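PDB 1UOY: bubble protein from Penicillium brevicompactum, which may act as a toxin and may recognise a molecule, or part of one, that carries a negative surface potential. Local coordinates for residues His26-Gly29 and Cys30-Gly34. Sequence-based numbering, arbitrary orientation.
Sequences HFCG and CDRTG
With SG turned anti to its own carbonyl carbon (chi1 -67°), Cys28 sets its sulfur beside Arg32, whose CG takes the same setting and whose chain then runs extended as far as NE. A turn about CD-NE (chi4 -84°) carries NH1 alongside Cys28 SG, 3.6 Å away, in a van der Waals contact with the sulfur of the Cys28-Cys54 disulfide. SG lies oblique to the guanidinium plane, neither over its face nor at its edge. The same NH1 also lies 3.8 Å from Cys28 CB. NH2 forms a salt bridge with Asp10, and NH1 a hydrogen bond with the carbonyl O of Cys54, so the guanidinium is held beside that cystine. The backbone closes the loop twice. Gly29 N donates to Gly34 O over 3.0 Å in a nearly straight bond (171°). Arg32 N reaches Gly29 O at 3.1 Å from above the carbonyl plane, completing a type I turn from Gly29 to Arg32 in which Arg32 itself has positive phi. Gly29 O also accepts from Gln11 NE2. Farther round, Asp31 OD1 takes two bonds from the same face of its carboxylate: Thr33 N at 2.9 Å and Thr33 OG1 at 2.7 Å. The first makes an Asx turn; the second adds a side-chain grip on the same oxygen. The CA-CB bond of Cys30 leads away from 26-29, and its SG is in a disulfide with Cys3, tying the turn to the N-terminal segment. The whole is a beta-hairpin connection between antiparallel strands 26-28 and 34-39, a type I turn overlapped by an Asx turn, in a small disulfide-rich fold.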
loop_
_atom_site.group_PDB
_atom_site.type_symbol
_atom_site.label_atom_id
_atom_site.label_comp_id
_atom_site.label_asym_id
_atom_site.label_seq_id
_atom_site.Cartn_x
_atom_site.Cartn_y
_atom_site.Cartn_z
ATOM N N HIS A 26 -6.175 -0.078 3.270
ATOM C CA HIS A 26 -4.743 0.016 3.554
ATOM C C HIS A 26 -4.019 -1.143 2.911
ATOM O O HIS A 26 -4.398 -2.307 3.058
ATOM C CB HIS A 26 -4.542 -0.034 5.065
ATOM C CG HIS A 26 -4.832 1.260 5.709
ATOM N ND1 HIS A 26 -4.633 1.468 7.054
ATOM C CD2 HIS A 26 -5.272 2.423 5.194
ATOM C CE1 HIS A 26 -4.946 2.725 7.338
ATOM N NE2 HIS A 26 -5.342 3.319 6.228
ATOM N N PHE A 27 -2.984 -0.791 2.167
ATOM C CA PHE A 27 -2.108 -1.749 1.493
ATOM C C PHE A 27 -0.671 -1.549 1.959
ATOM O O PHE A 27 -0.402 -0.623 2.725
ATOM C CB PHE A 27 -2.183 -1.569 -0.042
ATOM C CG PHE A 27 -3.487 -2.071 -0.625
ATOM C CD1 PHE A 27 -3.638 -3.415 -0.937
ATOM C CD2 PHE A 27 -4.541 -1.218 -0.836
ATOM C CE1 PHE A 27 -4.854 -3.889 -1.480
ATOM C CE2 PHE A 27 -5.763 -1.673 -1.373
ATOM C CZ PHE A 27 -5.922 -2.996 -1.697
ATOM N N CYS A 28 0.229 -2.437 1.544
ATOM C CA CYS A 28 1.638 -2.297 1.873
ATOM C C CYS A 28 2.377 -1.689 0.713
ATOM O O CYS A 28 2.041 -1.967 -0.446
ATOM C CB CYS A 28 2.252 -3.656 2.126
ATOM S SG CYS A 28 1.614 -4.458 3.608
ATOM N N GLY A 29 3.393 -0.855 0.997
ATOM C CA GLY A 29 4.246 -0.363 -0.073
ATOM C C GLY A 29 5.102 -1.512 -0.586
ATOM O O GLY A 29 5.130 -2.623 -0.037
ATOM N N CYS A 30 5.810 -1.257 -1.669
ATOM C CA CYS A 30 6.600 -2.302 -2.278
ATOM C C CYS A 30 7.686 -2.888 -1.388
ATOM O O CYS A 30 7.912 -4.107 -1.414
ATOM C CB CYS A 30 7.208 -1.866 -3.614
ATOM S SG CYS A 30 6.027 -1.046 -4.738
ATOM N N ASP A 31 8.361 -2.043 -0.617
ATOM C CA ASP A 31 9.383 -2.582 0.268
ATOM C C ASP A 31 8.906 -2.966 1.638
ATOM O O ASP A 31 9.701 -3.383 2.472
ATOM C CB ASP A 31 10.593 -1.648 0.349
ATOM C CG ASP A 31 10.309 -0.344 1.051
ATOM O OD1 ASP A 31 9.235 -0.171 1.671
ATOM O OD2 ASP A 31 11.223 0.538 1.019
ATOM N N ARG A 32 7.574 -2.941 1.814
ATOM C CA ARG A 32 6.898 -3.291 3.058
ATOM C C ARG A 32 7.292 -2.472 4.254
ATOM O O ARG A 32 6.946 -2.813 5.367
ATOM C CB ARG A 32 7.027 -4.795 3.358
ATOM C CG ARG A 32 6.330 -5.629 2.262
ATOM C CD ARG A 32 6.191 -7.102 2.732
ATOM N NE ARG A 32 5.535 -7.892 1.668
ATOM C CZ ARG A 32 4.214 -7.965 1.489
ATOM N NH1 ARG A 32 3.377 -7.327 2.312
ATOM N NH2 ARG A 32 3.730 -8.603 0.418
ATOM N N THR A 33 7.934 -1.330 4.037
ATOM C CA THR A 33 8.300 -0.475 5.170
ATOM C C THR A 33 7.236 0.531 5.528
ATOM O O THR A 33 7.407 1.283 6.481
ATOM C CB THR A 33 9.635 0.313 4.984
ATOM O OG1 THR A 33 9.483 1.253 3.910
ATOM C CG2 THR A 33 10.801 -0.649 4.711
ATOM N N GLY A 34 6.104 0.491 4.807
ATOM C CA GLY A 34 5.034 1.396 5.128
ATOM C C GLY A 34 3.679 0.877 4.688
ATOM O O GLY A 34 3.577 0.051 3.807
#